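Local structure of PlaB phospholipase (Legionella pneumophila, 6ZTI) at residues I105-M110 and W174-S179; N116-C121 and T186-Y191; I291-Q296 and V307-N312. The protein acts as a phospholipase of the alpha/beta hydrolase class, associated with virulence, whose activity is controlled by NAD(H)-mediated tetramerization. One frame throughout, in Å; residues are numbered along the deposited sequence.

Interaction 1. Residues I105-M110 and W174-S179; sequences IVRKWM and WQLNES
With CG set beside the backbone N, Arg107 runs out from its helix and bends at chi3 (-63°), which brings its guanidinium to Asn177. The amide of Asn177, its CG likewise beside the backbone N, swings its oxygen toward that group. Both end nitrogens of Arg107 converge on this single acceptor: NH2 lies 2.8 Å from Asn177 OD1, in the carbonyl plane and on a lone pair, with an N-H...O angle of 149°. NH1 reaches the same Asn177 OD1 at 3.0 Å from somewhat outside that plane. The oxygen sits at the guanidinium edge and the two flat groups are nearly coplanar, so the pair of hydrogen bonds to one oxygen should limit rotation of both groups. Leu176 lies over one face of the guanidinium: its CD2 stands 3.9 Å from the plane of the Arg107 group, offset toward the rim, while its CD1 packs 3.9 Å from Lys108 CA.

The two helices, 102-114 and 171-180, pass with segment axes 10.6 Å apart at 62°. In the alpha/beta hydrolase fold the first of them follows strand 93-99, and Arg107 and Val106 also rest on the neighbouring strand 123-129. Asn133 ties the polar pair down further, its OD1 taking Arg107 NE and its backbone O taking Asn177 ND2. Trp180 adds a cation-pi contact to Arg107.

Toward solvent the chemistry changes. Lys108, bent at chi2, reaches a water with NZ at 2.8 Å, and that water donates to Gln175 OE1 at 3.1 Å, bridging the more open margin of the helix pair.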
loop_
_atom_site.group_PDB
_atom_site.type_symbol
_atom_site.label_atom_id
_atom_site.label_comp_id
_atom_site.label_asym_id
_atom_site.label_seq_id
_atom_site.Cartn_x
_atom_site.Cartn_y
_atom_site.Cartn_z
ATOM N N ILE B 105 16.248 -25.922 -5.261
ATOM C CA ILE B 105 15.082 -26.789 -5.082
ATOM C C ILE B 105 15.514 -28.155 -4.564
ATOM O O ILE B 105 14.941 -28.685 -3.602
ATOM C CB ILE B 105 14.299 -26.900 -6.404
ATOM C CG1 ILE B 105 13.417 -25.670 -6.588
ATOM C CG2 ILE B 105 13.436 -28.159 -6.445
ATOM C CD1 ILE B 105 12.978 -25.412 -8.030
ATOM N N VAL B 106 16.545 -28.737 -5.180
ATOM C CA VAL B 106 17.060 -30.012 -4.698
ATOM C C VAL B 106 17.642 -29.867 -3.295
ATOM O O VAL B 106 17.556 -30.801 -2.488
ATOM C CB VAL B 106 18.090 -30.574 -5.693
ATOM C CG1 VAL B 106 18.781 -31.812 -5.124
ATOM C CG2 VAL B 106 17.393 -30.916 -7.007
ATOM N N ARG B 107 18.219 -28.703 -2.971
ATOM C CA ARG B 107 18.740 -28.497 -1.624
ATOM C C ARG B 107 17.618 -28.396 -0.595
ATOM O O ARG B 107 17.794 -28.810 0.551
ATOM C CB ARG B 107 19.608 -27.246 -1.569
ATOM C CG ARG B 107 20.934 -27.356 -2.353
ATOM C CD ARG B 107 21.930 -26.359 -1.858
ATOM N NE ARG B 107 21.500 -24.977 -2.047
ATOM C CZ ARG B 107 21.276 -24.095 -1.076
ATOM N NH1 ARG B 107 21.410 -24.414 0.212
ATOM N NH2 ARG B 107 20.906 -22.866 -1.407
ATOM N N LYS B 108 16.482 -27.804 -0.970
ATOM C CA LYS B 108 15.314 -27.791 -0.099
ATOM C C LYS B 108 14.745 -29.195 0.077
ATOM O O LYS B 108 14.326 -29.574 1.179
ATOM C CB LYS B 108 14.264 -26.848 -0.685
ATOM C CG LYS B 108 12.973 -26.776 0.091
ATOM C CD LYS B 108 13.132 -26.191 1.479
ATOM C CE LYS B 108 11.769 -26.071 2.177
ATOM N NZ LYS B 108 11.886 -25.673 3.582
ATOM N N TRP B 109 14.712 -29.979 -1.003
ATOM C CA TRP B 109 14.283 -31.369 -0.904
ATOM C C TRP B 109 15.169 -32.158 0.054
ATOM O O TRP B 109 14.668 -32.868 0.937
ATOM C CB TRP B 109 14.286 -32.006 -2.292
ATOM C CG TRP B 109 14.154 -33.498 -2.241
ATOM C CD1 TRP B 109 13.016 -34.216 -2.025
ATOM C CD2 TRP B 109 15.208 -34.454 -2.397
ATOM N NE1 TRP B 109 13.297 -35.562 -2.032
ATOM C CE2 TRP B 109 14.635 -35.736 -2.259
ATOM C CE3 TRP B 109 16.576 -34.353 -2.631
ATOM C CZ2 TRP B 109 15.385 -36.901 -2.352
ATOM C CZ3 TRP B 109 17.321 -35.512 -2.730
ATOM C CH2 TRP B 109 16.727 -36.768 -2.592
ATOM N N MET B 110 16.495 -32.047 -0.106
ATOM C CA MET B 110 17.410 -32.661 0.849
ATOM C C MET B 110 17.087 -32.219 2.274
ATOM O O MET B 110 17.090 -33.030 3.202
ATOM C CB MET B 110 18.861 -32.298 0.506
ATOM C CG MET B 110 19.379 -32.920 -0.777
ATOM S SD MET B 110 20.960 -32.254 -1.343
ATOM C CE MET B 110 21.995 -32.756 0.040
ATOM N N TRP B 174 17.391 -17.425 3.288
ATOM C CA TRP B 174 18.187 -17.326 4.512
ATOM C C TRP B 174 18.006 -18.565 5.376
ATOM O O TRP B 174 18.981 -19.145 5.869
ATOM C CB TRP B 174 17.788 -16.080 5.303
ATOM C CG TRP B 174 18.632 -15.834 6.552
ATOM C CD1 TRP B 174 18.543 -16.482 7.750
ATOM C CD2 TRP B 174 19.676 -14.867 6.704
ATOM N NE1 TRP B 174 19.469 -15.986 8.633
ATOM C CE2 TRP B 174 20.178 -14.995 8.014
ATOM C CE3 TRP B 174 20.235 -13.904 5.859
ATOM C CZ2 TRP B 174 21.207 -14.199 8.499
ATOM C CZ3 TRP B 174 21.262 -13.131 6.335
ATOM C CH2 TRP B 174 21.730 -13.271 7.651
ATOM N N GLN B 175 16.749 -18.969 5.589
ATOM C CA GLN B 175 16.453 -20.147 6.398
ATOM C C GLN B 175 17.111 -21.390 5.818
ATOM O O GLN B 175 17.738 -22.173 6.544
ATOM C CB GLN B 175 14.936 -20.336 6.495
ATOM C CG GLN B 175 14.482 -21.624 7.194
ATOM C CD GLN B 175 12.976 -21.714 7.313
ATOM O OE1 GLN B 175 12.282 -22.051 6.349
ATOM N NE2 GLN B 175 12.460 -21.411 8.496
ATOM N N LEU B 176 16.970 -21.607 4.510
ATOM C CA LEU B 176 17.575 -22.796 3.921
ATOM C C LEU B 176 19.096 -22.756 4.044
ATOM O O LEU B 176 19.725 -23.743 4.438
ATOM C CB LEU B 176 17.147 -22.932 2.460
ATOM C CG LEU B 176 17.679 -24.172 1.738
ATOM C CD1 LEU B 176 17.193 -25.469 2.389
ATOM C CD2 LEU B 176 17.291 -24.140 0.266
ATOM N N ASN B 177 19.703 -21.607 3.758
ATOM C CA ASN B 177 21.153 -21.550 3.750
ATOM C C ASN B 177 21.727 -21.553 5.156
ATOM O O ASN B 177 22.843 -22.043 5.363
ATOM C CB ASN B 177 21.589 -20.325 2.971
ATOM C CG ASN B 177 21.303 -20.471 1.507
ATOM O OD1 ASN B 177 21.020 -21.578 1.021
ATOM N ND2 ASN B 177 21.358 -19.373 0.791
ATOM N N GLU B 178 20.982 -21.043 6.139
ATOM C CA GLU B 178 21.436 -21.191 7.512
ATOM C C GLU B 178 21.373 -22.650 7.935
ATOM O O GLU B 178 22.288 -23.153 8.596
ATOM C CB GLU B 178 20.608 -20.311 8.437
ATOM C CG GLU B 178 20.959 -20.509 9.896
ATOM C CD GLU B 178 20.362 -19.457 10.811
ATOM O OE1 GLU B 178 19.311 -18.877 10.459
ATOM O OE2 GLU B 178 20.953 -19.212 11.885
ATOM N N SER B 179 20.308 -23.353 7.550
ATOM C CA SER B 179 20.278 -24.796 7.762
ATOM C C SER B 179 21.513 -25.459 7.164
ATOM O O SER B 179 22.133 -26.323 7.796
ATOM C CB SER B 179 19.009 -25.394 7.150
ATOM O OG SER B 179 18.848 -26.754 7.523
HETATM O O HOH W 1 13.772 -23.610 4.061
#

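Interaction 2. Residues N116-C121 and T186-Y191; sequences NNLAKC and TANGVY
Leu118 and Asn188 meet through their first side-chain carbons, CB to CB at 3.6 Å, and this is the tight part of the contact. Leu118 CB also lies 3.7 Å from Asn188 CG, so the methylene packs on the root of the amide. Beside it Val190 turns its CG2 to the backbone, 4.0 Å from Leu118 O. Leu118 and Val190 are buried, and both also touch Cys185.

The other side faces solvent. With CG beside the backbone N (chi1 -75°), the amide of Asn188 lies along Leu118 CB and reaches exposed Ala119, its OD1 coming to 3.6 Å from Ala119 CB. Its ND2 is hydrogen-bonded within its own loop, to Asp184 O.

Each segment folds through a turn, with Lys120 N bonded to Asn117 O at 3.1 Å and Gly189 N to Thr186 O at 3.0 Å. The two loops lead into strands 123-129 and 191-197, adjacent and parallel in the central sheet, and so meet at the end of the sheet where both strands begin.

Carbon-to-carbon packing on the buried side, and an amide nitrogen bonded within its own loop, suggest that shape and burial contribute much to holding the loops together.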
loop_
_atom_site.group_PDB
_atom_site.type_symbol
_atom_site.label_atom_id
_atom_site.label_comp_id
_atom_site.label_asym_id
_atom_site.label_seq_id
_atom_site.Cartn_x
_atom_site.Cartn_y
_atom_site.Cartn_z
ATOM N N ASN B 116 18.959 -34.396 8.878
ATOM C CA ASN B 116 19.789 -35.019 9.897
ATOM C C ASN B 116 20.309 -36.387 9.490
ATOM O O ASN B 116 20.709 -37.152 10.371
ATOM C CB ASN B 116 19.002 -35.139 11.199
ATOM C CG ASN B 116 18.373 -33.829 11.618
ATOM O OD1 ASN B 116 17.167 -33.764 11.863
ATOM N ND2 ASN B 116 19.186 -32.771 11.696
ATOM N N ASN B 117 20.363 -36.703 8.195
ATOM C CA ASN B 117 20.431 -38.100 7.784
ATOM C C ASN B 117 20.872 -38.229 6.334
ATOM O O ASN B 117 20.293 -39.012 5.573
ATOM C CB ASN B 117 19.052 -38.736 7.993
ATOM C CG ASN B 117 19.079 -40.244 7.974
ATOM O OD1 ASN B 117 20.121 -40.874 8.165
ATOM N ND2 ASN B 117 17.910 -40.837 7.761
ATOM N N LEU B 118 21.903 -37.477 5.940
ATOM C CA LEU B 118 22.276 -37.444 4.532
ATOM C C LEU B 118 22.773 -38.786 4.024
ATOM O O LEU B 118 22.772 -39.006 2.811
ATOM C CB LEU B 118 23.355 -36.392 4.281
ATOM C CG LEU B 118 22.966 -34.921 4.337
ATOM C CD1 LEU B 118 24.171 -34.101 3.949
ATOM C CD2 LEU B 118 21.807 -34.608 3.432
ATOM N N ALA B 119 23.212 -39.683 4.911
ATOM C CA ALA B 119 23.713 -40.979 4.472
ATOM C C ALA B 119 22.614 -41.877 3.924
ATOM O O ALA B 119 22.916 -42.834 3.201
ATOM C CB ALA B 119 24.420 -41.689 5.626
ATOM N N LYS B 120 21.356 -41.618 4.277
ATOM C CA LYS B 120 20.222 -42.343 3.721
ATOM C C LYS B 120 19.656 -41.680 2.468
ATOM O O LYS B 120 18.778 -42.253 1.819
ATOM C CB LYS B 120 19.114 -42.468 4.773
ATOM C CG LYS B 120 19.510 -43.258 6.014
ATOM C CD LYS B 120 19.386 -44.758 5.810
ATOM C CE LYS B 120 19.478 -45.505 7.134
ATOM N NZ LYS B 120 18.253 -45.330 7.972
ATOM N N CYS B 121 20.125 -40.495 2.127
ATOM C CA CYS B 121 19.631 -39.803 0.951
ATOM C C CYS B 121 19.990 -40.588 -0.308
ATOM O O CYS B 121 21.151 -40.980 -0.472
ATOM C CB CYS B 121 20.239 -38.403 0.894
ATOM S SG CYS B 121 19.659 -37.390 -0.459
ATOM N N THR B 186 30.094 -34.320 1.975
ATOM C CA THR B 186 31.207 -35.206 1.674
ATOM C C THR B 186 31.323 -36.326 2.701
ATOM O O THR B 186 31.524 -37.486 2.338
ATOM C CB THR B 186 32.493 -34.397 1.596
ATOM O OG1 THR B 186 32.289 -33.313 0.691
ATOM C CG2 THR B 186 33.621 -35.254 1.089
ATOM N N ALA B 187 31.173 -36.003 3.984
ATOM C CA ALA B 187 31.309 -37.018 5.014
ATOM C C ALA B 187 30.228 -38.076 4.914
ATOM O O ALA B 187 30.435 -39.203 5.382
ATOM C CB ALA B 187 31.267 -36.362 6.387
ATOM N N ASN B 188 29.081 -37.732 4.328
ATOM C CA ASN B 188 27.955 -38.637 4.174
ATOM C C ASN B 188 27.910 -39.257 2.787
ATOM O O ASN B 188 26.901 -39.865 2.418
ATOM C CB ASN B 188 26.643 -37.899 4.467
ATOM C CG ASN B 188 26.421 -37.668 5.943
ATOM O OD1 ASN B 188 25.940 -38.552 6.652
ATOM N ND2 ASN B 188 26.757 -36.472 6.419
ATOM N N GLY B 189 28.973 -39.106 2.003
ATOM C CA GLY B 189 29.013 -39.740 0.701
ATOM C C GLY B 189 28.191 -39.050 -0.354
ATOM O O GLY B 189 27.837 -39.675 -1.356
ATOM N N VAL B 190 27.867 -37.780 -0.160
ATOM C CA VAL B 190 27.183 -36.978 -1.162
ATOM C C VAL B 190 28.200 -35.985 -1.688
ATOM O O VAL B 190 28.761 -35.189 -0.924
ATOM C CB VAL B 190 25.947 -36.269 -0.593
ATOM C CG1 VAL B 190 25.356 -35.300 -1.622
ATOM C CG2 VAL B 190 24.895 -37.295 -0.142
ATOM N N TYR B 191 28.449 -36.049 -2.984
ATOM C CA TYR B 191 29.467 -35.237 -3.638
ATOM C C TYR B 191 28.753 -34.101 -4.348
ATOM O O TYR B 191 28.039 -34.324 -5.330
ATOM C CB TYR B 191 30.309 -36.090 -4.583
ATOM C CG TYR B 191 31.068 -37.144 -3.815
ATOM C CD1 TYR B 191 32.055 -36.786 -2.902
ATOM C CD2 TYR B 191 30.778 -38.496 -3.971
ATOM C CE1 TYR B 191 32.746 -37.760 -2.164
ATOM C CE2 TYR B 191 31.443 -39.443 -3.258
ATOM C CZ TYR B 191 32.427 -39.084 -2.353
ATOM O OH TYR B 191 33.096 -40.058 -1.644
#

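Interaction 3. Residues I291-Q296 and V307-N312; sequences ILRCLQ and VKELDN
Arg293 NH1 to Glu309 OE1, at 2.8 Å, is the shortest polar bond between the two helical segments and one half of a two-pronged salt bridge. The other half joins Arg293 NH2 to Glu309 OE2 at 3.0 Å, with a straight N-H...O angle of 163°. The guanidinium thus approaches end-on, one nitrogen for each carboxylate oxygen, yet the grip is twisted, because the two planes stand 52° apart. OE1 is met on its syn side, moderately out of the carboxylate plane. OE2 is met from above that plane, although it lies in the plane of the guanidinium.

The CA atoms of Arg293 and Glu309, the nearest pair, are 10.4 Å apart, and the side chains bridge this: Arg293 bends at chi2 (-67°) and chi3, whereas Glu309 is extended beyond CG, the two crossing at about a right angle.

Helices 286-296 and 300-320 are consecutive, and both pack on the central sheet of the hydrolase fold: Cys294 touches Ile127 and Phe193, and Leu310 touches Leu195. Trp290 of the first helix lies against both Glu309 and Leu310.

Both charged residues are only partly exposed. The contact lies at the surface, so solvent probably screens the charges in part; even so, a bond to each oxygen should restrict how far the carboxylate can turn.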
loop_
_atom_site.group_PDB
_atom_site.type_symbol
_atom_site.label_atom_id
_atom_site.label_comp_id
_atom_site.label_asym_id
_atom_site.label_seq_id
_atom_site.Cartn_x
_atom_site.Cartn_y
_atom_site.Cartn_z
ATOM N N ILE B 291 31.361 -31.658 -15.960
ATOM C CA ILE B 291 30.303 -32.515 -15.426
ATOM C C ILE B 291 30.760 -33.966 -15.401
ATOM O O ILE B 291 30.508 -34.693 -14.432
ATOM C CB ILE B 291 29.002 -32.357 -16.237
ATOM C CG1 ILE B 291 28.283 -31.088 -15.809
ATOM C CG2 ILE B 291 28.091 -33.570 -16.040
ATOM C CD1 ILE B 291 27.066 -30.739 -16.618
ATOM N N LEU B 292 31.426 -34.413 -16.469
ATOM C CA LEU B 292 31.872 -35.805 -16.544
ATOM C C LEU B 292 32.873 -36.118 -15.441
ATOM O O LEU B 292 32.824 -37.193 -14.827
ATOM C CB LEU B 292 32.481 -36.083 -17.921
ATOM C CG LEU B 292 32.853 -37.522 -18.278
ATOM C CD1 LEU B 292 31.659 -38.454 -18.130
ATOM C CD2 LEU B 292 33.388 -37.578 -19.701
ATOM N N ARG B 293 33.775 -35.178 -15.160
ATOM C CA ARG B 293 34.711 -35.345 -14.054
ATOM C C ARG B 293 33.970 -35.451 -12.726
ATOM O O ARG B 293 34.270 -36.324 -11.901
ATOM C CB ARG B 293 35.689 -34.167 -14.025
ATOM C CG ARG B 293 36.766 -34.193 -15.088
ATOM C CD ARG B 293 37.750 -35.346 -14.881
ATOM N NE ARG B 293 38.298 -35.394 -13.524
ATOM C CZ ARG B 293 39.359 -34.704 -13.108
ATOM N NH1 ARG B 293 40.005 -33.888 -13.936
ATOM N NH2 ARG B 293 39.773 -34.826 -11.852
ATOM N N CYS B 294 33.000 -34.558 -12.501
ATOM C CA CYS B 294 32.255 -34.551 -11.241
ATOM C C CYS B 294 31.518 -35.868 -11.041
ATOM O O CYS B 294 31.567 -36.463 -9.956
ATOM C CB CYS B 294 31.275 -33.369 -11.214
ATOM S SG CYS B 294 32.054 -31.700 -11.149
ATOM N N LEU B 295 30.848 -36.352 -12.091
ATOM C CA LEU B 295 30.131 -37.620 -12.014
ATOM C C LEU B 295 31.055 -38.796 -11.736
ATOM O O LEU B 295 30.590 -39.838 -11.257
ATOM C CB LEU B 295 29.374 -37.881 -13.317
ATOM C CG LEU B 295 28.147 -37.008 -13.578
ATOM C CD1 LEU B 295 27.599 -37.280 -14.969
ATOM C CD2 LEU B 295 27.074 -37.261 -12.525
ATOM N N GLN B 296 32.340 -38.668 -12.043
ATOM C CA GLN B 296 33.285 -39.750 -11.828
ATOM C C GLN B 296 33.870 -39.752 -10.416
ATOM O O GLN B 296 34.510 -40.737 -10.027
ATOM C CB GLN B 296 34.392 -39.672 -12.890
ATOM C CG GLN B 296 33.888 -40.072 -14.290
ATOM C CD GLN B 296 34.831 -39.706 -15.430
ATOM O OE1 GLN B 296 35.677 -38.817 -15.309
ATOM N NE2 GLN B 296 34.670 -40.388 -16.555
ATOM N N VAL B 307 38.160 -30.470 -6.299
ATOM C CA VAL B 307 38.016 -29.156 -5.668
ATOM C C VAL B 307 39.184 -28.262 -6.059
ATOM O O VAL B 307 39.008 -27.091 -6.414
ATOM C CB VAL B 307 37.918 -29.297 -4.142
ATOM C CG1 VAL B 307 37.988 -27.943 -3.477
ATOM C CG2 VAL B 307 36.626 -30.010 -3.751
ATOM N N LYS B 308 40.398 -28.806 -5.997
ATOM C CA LYS B 308 41.579 -28.012 -6.311
ATOM C C LYS B 308 41.679 -27.729 -7.803
ATOM O O LYS B 308 42.033 -26.615 -8.199
ATOM C CB LYS B 308 42.833 -28.727 -5.820
ATOM C CG LYS B 308 44.117 -27.926 -5.981
ATOM C CD LYS B 308 45.197 -28.739 -6.693
ATOM C CE LYS B 308 45.020 -28.721 -8.210
ATOM N NZ LYS B 308 46.330 -28.843 -8.916
ATOM N N GLU B 309 41.370 -28.716 -8.651
ATOM C CA GLU B 309 41.394 -28.460 -10.087
ATOM C C GLU B 309 40.424 -27.348 -10.461
ATOM O O GLU B 309 40.754 -26.476 -11.276
ATOM C CB GLU B 309 41.067 -29.728 -10.876
ATOM C CG GLU B 309 42.200 -30.746 -10.933
ATOM C CD GLU B 309 41.901 -31.922 -11.859
ATOM O OE1 GLU B 309 41.428 -31.691 -12.993
ATOM O OE2 GLU B 309 42.141 -33.078 -11.455
ATOM N N LEU B 310 39.222 -27.356 -9.883
ATOM C CA LEU B 310 38.247 -26.336 -10.258
ATOM C C LEU B 310 38.642 -24.960 -9.743
ATOM O O LEU B 310 38.333 -23.944 -10.381
ATOM C CB LEU B 310 36.862 -26.706 -9.744
ATOM C CG LEU B 310 36.199 -27.851 -10.501
ATOM C CD1 LEU B 310 34.985 -28.325 -9.728
ATOM C CD2 LEU B 310 35.808 -27.425 -11.898
ATOM N N ASP B 311 39.289 -24.906 -8.581
ATOM C CA ASP B 311 39.790 -23.632 -8.082
ATOM C C ASP B 311 40.838 -23.046 -9.025
ATOM O O ASP B 311 40.865 -21.832 -9.257
ATOM C CB ASP B 311 40.373 -23.801 -6.678
ATOM C CG ASP B 311 40.814 -22.471 -6.079
ATOM O OD1 ASP B 311 39.948 -21.586 -5.918
ATOM O OD2 ASP B 311 42.018 -22.297 -5.806
ATOM N N ASN B 312 41.711 -23.891 -9.572
ATOM C CA ASN B 312 42.666 -23.422 -10.568
ATOM C C ASN B 312 41.953 -22.888 -11.808
ATOM O O ASN B 312 42.363 -21.869 -12.374
ATOM C CB ASN B 312 43.620 -24.546 -10.965
ATOM C CG ASN B 312 44.632 -24.856 -9.892
ATOM O OD1 ASN B 312 44.844 -24.059 -8.975
ATOM N ND2 ASN B 312 45.277 -26.014 -10.006
#

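Interactions 1 and 2 are neighbours: helix 102-114 packs on one face of the central parallel sheet and runs on into loop 116-121 at the sheet's end, and Met110 CE packs 3.9 Å from Leu118 CD2. Interaction 3 belongs to the other face, since Leu126 of strand 123-129 meets helix 102-114 while the next residue, Ile127, meets helix 286-296. Burial and chemistry vary with position. Interaction 1 is buried and combines two hydrogen bonds from a guanidinium to one amide oxygen with leucine packing; interaction 2, partly buried where strands begin, is mostly apolar; interaction 3 is a surface salt bridge between successive helices. All three lie away from the dinucleotide sites.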